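Local coordinates for protein Esterase/lipase (Lactobacillus rhamnosus, PDB 4N5H) that probably hydrolyses carboxylic esters, and may also transfer acyl groups, as an esterase of the alpha/beta-hydrolase fold, at residues A[150-164]-A[220-233]. The protein carries 1 engineered substitution. Sequence-based numbering, arbitrary orientation. Where two conformers were deposited one is given.
Sequences HLASLVACIQQSAEL and HLNFSQVVKGLDLP
Helix 147-158 of the alpha/beta-hydrolase fold, with the turn after it and the start of helix 162-168, packs against the short helix 223-226 and the loops on both sides of it, with His150 joined to Leu221. His150 NE2 donates to Leu221 O at 2.7 Å, with an N-H...O angle of 161°. The oxygen lies in the ring plane. With His150 CG turned opposite the backbone N (chi1 169°), the ring swings out to this carbonyl. Replacing this histidine with alanine is likely to leave Leu221 O without its donor and to open a gap beside Trp77, whose ring meets the imidazole nearly at right angles. Helix 147-158 follows the probable nucleophile elbow at Ser146, so His150 lies near the presumed catalytic triad without touching it. One turn on, Ser153 CB lies 3.5 Å from Phe223 CD1. Cys157 SG approaches the same ring obliquely, 3.5 Å from Phe223 CE1, in a sulfur-aromatic contact. Val226 fills the middle: its CG2 is 3.8 Å from Cys157 SG and also meets Leu154 CD1, while Leu164 CD1, on the next helix, reaches Val226 CB. Further along, Leu230 CD1 sits 3.5 Å from Cys157 O, and Leu230 CD2 touches Ser161 CB. Gln160 bends back so that NE2 bonds Ala156 O, leaving CG against Leu232 CD2.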
loop_
_atom_site.group_PDB
_atom_site.type_symbol
_atom_site.label_atom_id
_atom_site.label_comp_id
_atom_site.label_asym_id
_atom_site.label_seq_id
_atom_site.Cartn_x
_atom_site.Cartn_y
_atom_site.Cartn_z
ATOM N N HIS A 150 -3.008 -16.005 29.590
ATOM C CA HIS A 150 -2.479 -15.926 30.964
ATOM C C HIS A 150 -2.965 -14.651 31.587
ATOM O O HIS A 150 -3.556 -14.697 32.679
ATOM C CB HIS A 150 -0.959 -15.891 30.931
ATOM C CG HIS A 150 -0.322 -15.550 32.224
ATOM N ND1 HIS A 150 0.271 -14.346 32.483
ATOM C CD2 HIS A 150 -0.154 -16.308 33.354
ATOM C CE1 HIS A 150 0.795 -14.364 33.703
ATOM N NE2 HIS A 150 0.469 -15.516 34.284
ATOM N N LEU A 151 -2.734 -13.523 30.939
ATOM C CA LEU A 151 -3.062 -12.242 31.527
ATOM C C LEU A 151 -4.559 -12.128 31.735
ATOM O O LEU A 151 -5.019 -11.676 32.800
ATOM C CB LEU A 151 -2.547 -11.112 30.662
ATOM C CG LEU A 151 -1.008 -10.930 30.577
ATOM C CD1 LEU A 151 -0.571 -10.090 29.404
ATOM C CD2 LEU A 151 -0.490 -10.373 31.865
ATOM N N ALA A 152 -5.376 -12.562 30.757
ATOM C CA ALA A 152 -6.804 -12.513 30.908
ATOM C C ALA A 152 -7.255 -13.377 32.108
ATOM O O ALA A 152 -8.230 -12.972 32.802
ATOM C CB ALA A 152 -7.534 -12.964 29.685
ATOM N N SER A 153 -6.650 -14.551 32.305
ATOM C CA SER A 153 -7.063 -15.453 33.360
ATOM C C SER A 153 -6.781 -14.797 34.721
ATOM O O SER A 153 -7.575 -14.918 35.643
ATOM C CB SER A 153 -6.446 -16.859 33.248
ATOM O OG SER A 153 -5.071 -16.863 33.684
ATOM N N LEU A 154 -5.642 -14.104 34.791
ATOM C CA LEU A 154 -5.307 -13.342 36.053
ATOM C C LEU A 154 -6.194 -12.157 36.291
ATOM O O LEU A 154 -6.684 -11.936 37.431
ATOM C CB LEU A 154 -3.835 -12.932 36.038
ATOM C CG LEU A 154 -2.851 -13.830 36.750
ATOM C CD1 LEU A 154 -2.848 -15.267 36.208
ATOM C CD2 LEU A 154 -1.418 -13.290 36.782
ATOM N N VAL A 155 -6.486 -11.356 35.262
ATOM C CA VAL A 155 -7.343 -10.201 35.376
ATOM C C VAL A 155 -8.747 -10.632 35.877
ATOM O O VAL A 155 -9.312 -10.036 36.748
ATOM C CB VAL A 155 -7.470 -9.513 33.968
ATOM C CG1 VAL A 155 -8.677 -8.572 33.888
ATOM C CG2 VAL A 155 -6.225 -8.774 33.628
ATOM N N ALA A 156 -9.256 -11.775 35.363
ATOM C CA ALA A 156 -10.575 -12.297 35.763
ATOM C C ALA A 156 -10.606 -12.587 37.284
ATOM O O ALA A 156 -11.599 -12.247 37.922
ATOM C CB ALA A 156 -10.898 -13.563 35.018
ATOM N N CYS A 157 -9.536 -13.097 37.816
ATOM C CA CYS A 157 -9.466 -13.379 39.258
ATOM C C CYS A 157 -9.275 -12.125 40.085
ATOM O O CYS A 157 -9.941 -11.910 41.127
ATOM C CB CYS A 157 -8.308 -14.306 39.533
ATOM S SG CYS A 157 -8.535 -15.982 38.858
ATOM N N ILE A 158 -8.379 -11.272 39.613
ATOM C CA ILE A 158 -8.080 -10.017 40.330
ATOM C C ILE A 158 -9.309 -9.168 40.442
ATOM O O ILE A 158 -9.569 -8.573 41.493
ATOM C CB ILE A 158 -6.901 -9.257 39.710
ATOM C CG1 ILE A 158 -5.622 -10.082 39.776
ATOM C CG2 ILE A 158 -6.703 -7.889 40.366
ATOM C CD1 ILE A 158 -4.564 -9.671 38.792
ATOM N N GLN A 159 -10.120 -9.077 39.408
ATOM C CA GLN A 159 -11.309 -8.295 39.449
ATOM C C GLN A 159 -12.286 -8.753 40.553
ATOM O O GLN A 159 -13.112 -7.948 40.971
ATOM C CB GLN A 159 -11.954 -8.307 38.054
ATOM C CG GLN A 159 -13.354 -7.746 37.961
ATOM C CD GLN A 159 -13.465 -6.245 38.189
ATOM O OE1 GLN A 159 -12.470 -5.545 38.228
ATOM N NE2 GLN A 159 -14.692 -5.755 38.279
ATOM N N GLN A 160 -12.220 -10.026 40.981
ATOM C CA GLN A 160 -13.151 -10.515 41.961
ATOM C C GLN A 160 -12.602 -10.414 43.401
ATOM O O GLN A 160 -13.298 -10.759 44.346
ATOM C CB GLN A 160 -13.441 -11.992 41.716
ATOM C CG GLN A 160 -13.682 -12.411 40.372
ATOM C CD GLN A 160 -14.585 -11.505 39.620
ATOM O OE1 GLN A 160 -15.527 -10.901 40.188
ATOM N NE2 GLN A 160 -14.293 -11.384 38.240
ATOM N N SER A 161 -11.341 -10.054 43.582
ATOM C CA SER A 161 -10.654 -10.255 44.862
ATOM C C SER A 161 -10.000 -8.976 45.378
ATOM O O SER A 161 -9.026 -8.446 44.812
ATOM C CB SER A 161 -9.566 -11.269 44.743
ATOM O OG SER A 161 -8.659 -11.278 45.852
ATOM N N ALA A 162 -10.492 -8.465 46.517
ATOM C CA ALA A 162 -9.881 -7.278 47.131
ATOM C C ALA A 162 -8.393 -7.506 47.487
ATOM O O ALA A 162 -7.536 -6.621 47.265
ATOM C CB ALA A 162 -10.619 -6.910 48.433
ATOM N N GLU A 163 -8.070 -8.691 47.966
ATOM C CA GLU A 163 -6.719 -8.995 48.335
ATOM C C GLU A 163 -5.778 -8.947 47.093
ATOM O O GLU A 163 -4.627 -8.500 47.162
ATOM C CB GLU A 163 -6.631 -10.372 48.982
ATOM C CG GLU A 163 -5.224 -10.749 49.428
ATOM N N LEU A 164 -6.226 -9.552 45.987
ATOM C CA LEU A 164 -5.358 -9.517 44.763
ATOM C C LEU A 164 -5.299 -8.143 44.173
ATOM O O LEU A 164 -4.308 -7.744 43.662
ATOM C CB LEU A 164 -5.868 -10.493 43.742
ATOM C CG LEU A 164 -5.751 -11.982 44.093
ATOM C CD1 LEU A 164 -6.307 -12.731 42.928
ATOM C CD2 LEU A 164 -4.336 -12.392 44.381
ATOM N N HIS A 220 1.890 -15.534 42.832
ATOM C CA HIS A 220 0.618 -15.282 42.143
ATOM C C HIS A 220 0.830 -15.140 40.596
ATOM O O HIS A 220 0.129 -14.324 39.994
ATOM C CB HIS A 220 -0.011 -14.035 42.705
ATOM C CG HIS A 220 -0.367 -14.133 44.120
ATOM N ND1 HIS A 220 0.543 -13.858 45.133
ATOM C CD2 HIS A 220 -1.462 -14.632 44.730
ATOM C CE1 HIS A 220 -0.023 -14.107 46.302
ATOM N NE2 HIS A 220 -1.233 -14.572 46.091
ATOM N N LEU A 221 1.763 -15.900 40.049
ATOM C CA LEU A 221 2.164 -15.888 38.596
ATOM C C LEU A 221 1.223 -16.833 37.806
ATOM O O LEU A 221 1.126 -16.663 36.608
ATOM C CB LEU A 221 3.584 -16.433 38.400
ATOM C CG LEU A 221 4.876 -15.723 38.461
ATOM C CD1 LEU A 221 5.827 -16.468 37.576
ATOM C CD2 LEU A 221 4.803 -14.303 38.030
ATOM N N ASN A 222 0.633 -17.834 38.471
ATOM C CA ASN A 222 -0.102 -18.922 37.822
ATOM C C ASN A 222 -1.552 -18.799 38.132
ATOM O O ASN A 222 -1.976 -18.425 39.230
ATOM C CB ASN A 222 0.446 -20.274 38.277
ATOM C CG ASN A 222 1.892 -20.472 37.923
ATOM O OD1 ASN A 222 2.227 -20.921 36.839
ATOM N ND2 ASN A 222 2.791 -20.090 38.848
ATOM N N PHE A 223 -2.414 -19.106 37.168
ATOM C CA PHE A 223 -3.857 -19.124 37.459
ATOM C C PHE A 223 -4.195 -19.968 38.674
ATOM O O PHE A 223 -5.087 -19.625 39.441
ATOM C CB PHE A 223 -4.631 -19.594 36.210
ATOM C CG PHE A 223 -6.086 -19.659 36.398
ATOM C CD1 PHE A 223 -6.829 -18.517 36.309
ATOM C CD2 PHE A 223 -6.721 -20.871 36.571
ATOM C CE1 PHE A 223 -8.196 -18.517 36.497
ATOM C CE2 PHE A 223 -8.086 -20.913 36.722
ATOM C CZ PHE A 223 -8.820 -19.721 36.692
ATOM N N SER A 224 -3.550 -21.118 38.816
ATOM C CA SER A 224 -3.806 -21.998 39.928
ATOM C C SER A 224 -3.552 -21.280 41.273
ATOM O O SER A 224 -4.060 -21.757 42.276
ATOM C CB SER A 224 -2.909 -23.212 39.847
ATOM O OG SER A 224 -1.525 -22.937 39.766
ATOM N N GLN A 225 -2.716 -20.212 41.275
ATOM C CA GLN A 225 -2.443 -19.435 42.511
ATOM C C GLN A 225 -3.413 -18.345 42.735
ATOM O O GLN A 225 -3.596 -17.942 43.867
ATOM C CB GLN A 225 -1.053 -18.862 42.484
ATOM C CG GLN A 225 0.026 -19.861 42.589
ATOM C CD GLN A 225 1.339 -19.391 42.121
ATOM O OE1 GLN A 225 1.506 -18.731 41.113
ATOM N NE2 GLN A 225 2.374 -19.814 42.865
ATOM N N VAL A 226 -4.063 -17.779 41.699
ATOM C CA VAL A 226 -5.038 -16.720 41.923
ATOM C C VAL A 226 -6.502 -17.160 41.943
ATOM O O VAL A 226 -7.351 -16.421 42.377
ATOM C CB VAL A 226 -4.805 -15.565 40.874
ATOM C CG1 VAL A 226 -3.465 -14.881 41.126
ATOM C CG2 VAL A 226 -4.804 -16.098 39.466
ATOM N N VAL A 227 -6.777 -18.400 41.548
ATOM C CA VAL A 227 -8.131 -18.911 41.425
ATOM C C VAL A 227 -8.803 -19.208 42.779
ATOM O O VAL A 227 -10.038 -19.141 42.897
ATOM C CB VAL A 227 -8.156 -20.194 40.526
ATOM C CG1 VAL A 227 -7.423 -21.360 41.186
ATOM C CG2 VAL A 227 -9.550 -20.594 40.212
ATOM N N LYS A 228 -7.976 -19.453 43.775
ATOM C CA LYS A 228 -8.418 -20.094 45.066
ATOM C C LYS A 228 -9.419 -19.235 45.763
ATOM O O LYS A 228 -9.164 -18.041 46.012
ATOM C CB LYS A 228 -7.215 -20.313 45.975
ATOM C CG LYS A 228 -6.125 -21.204 45.358
ATOM C CD LYS A 228 -4.882 -21.366 46.244
ATOM C CE LYS A 228 -4.347 -20.023 46.840
ATOM N NZ LYS A 228 -3.028 -19.447 46.336
ATOM N N GLY A 229 -10.621 -19.755 45.968
ATOM C CA GLY A 229 -11.565 -19.166 46.899
ATOM C C GLY A 229 -12.528 -18.185 46.298
ATOM O O GLY A 229 -13.193 -17.480 47.007
ATOM N N LEU A 230 -12.543 -18.049 44.946
ATOM C CA LEU A 230 -13.247 -16.950 44.365
ATOM C C LEU A 230 -14.416 -17.420 43.597
ATOM O O LEU A 230 -14.378 -18.540 43.028
ATOM C CB LEU A 230 -12.303 -16.218 43.397
ATOM C CG LEU A 230 -11.083 -15.576 43.987
ATOM C CD1 LEU A 230 -10.293 -14.925 42.845
ATOM C CD2 LEU A 230 -11.430 -14.537 45.050
ATOM N N ASP A 231 -15.447 -16.602 43.514
ATOM C CA ASP A 231 -16.550 -16.925 42.654
ATOM C C ASP A 231 -16.294 -16.182 41.345
ATOM O O ASP A 231 -16.264 -14.936 41.283
ATOM C CB ASP A 231 -17.869 -16.498 43.237
ATOM C CG ASP A 231 -18.334 -17.399 44.377
ATOM O OD1 ASP A 231 -17.826 -18.528 44.561
ATOM O OD2 ASP A 231 -19.240 -16.928 45.061
ATOM N N LEU A 232 -16.090 -16.979 40.322
ATOM C CA LEU A 232 -15.599 -16.491 38.997
ATOM C C LEU A 232 -16.715 -16.517 37.946
ATOM O O LEU A 232 -17.637 -17.312 37.980
ATOM C CB LEU A 232 -14.348 -17.314 38.544
ATOM C CG LEU A 232 -13.117 -17.131 39.403
ATOM C CD1 LEU A 232 -12.073 -18.133 39.039
ATOM C CD2 LEU A 232 -12.460 -15.701 39.334
ATOM N N PRO A 233 -16.521 -15.712 36.875
ATOM C CA PRO A 233 -17.346 -15.934 35.736
ATOM C C PRO A 233 -17.084 -17.300 35.102
ATOM O O PRO A 233 -16.023 -17.934 35.327
ATOM C CB PRO A 233 -16.895 -14.789 34.758
ATOM C CG PRO A 233 -15.613 -14.351 35.248
ATOM C CD PRO A 233 -15.437 -14.753 36.661
#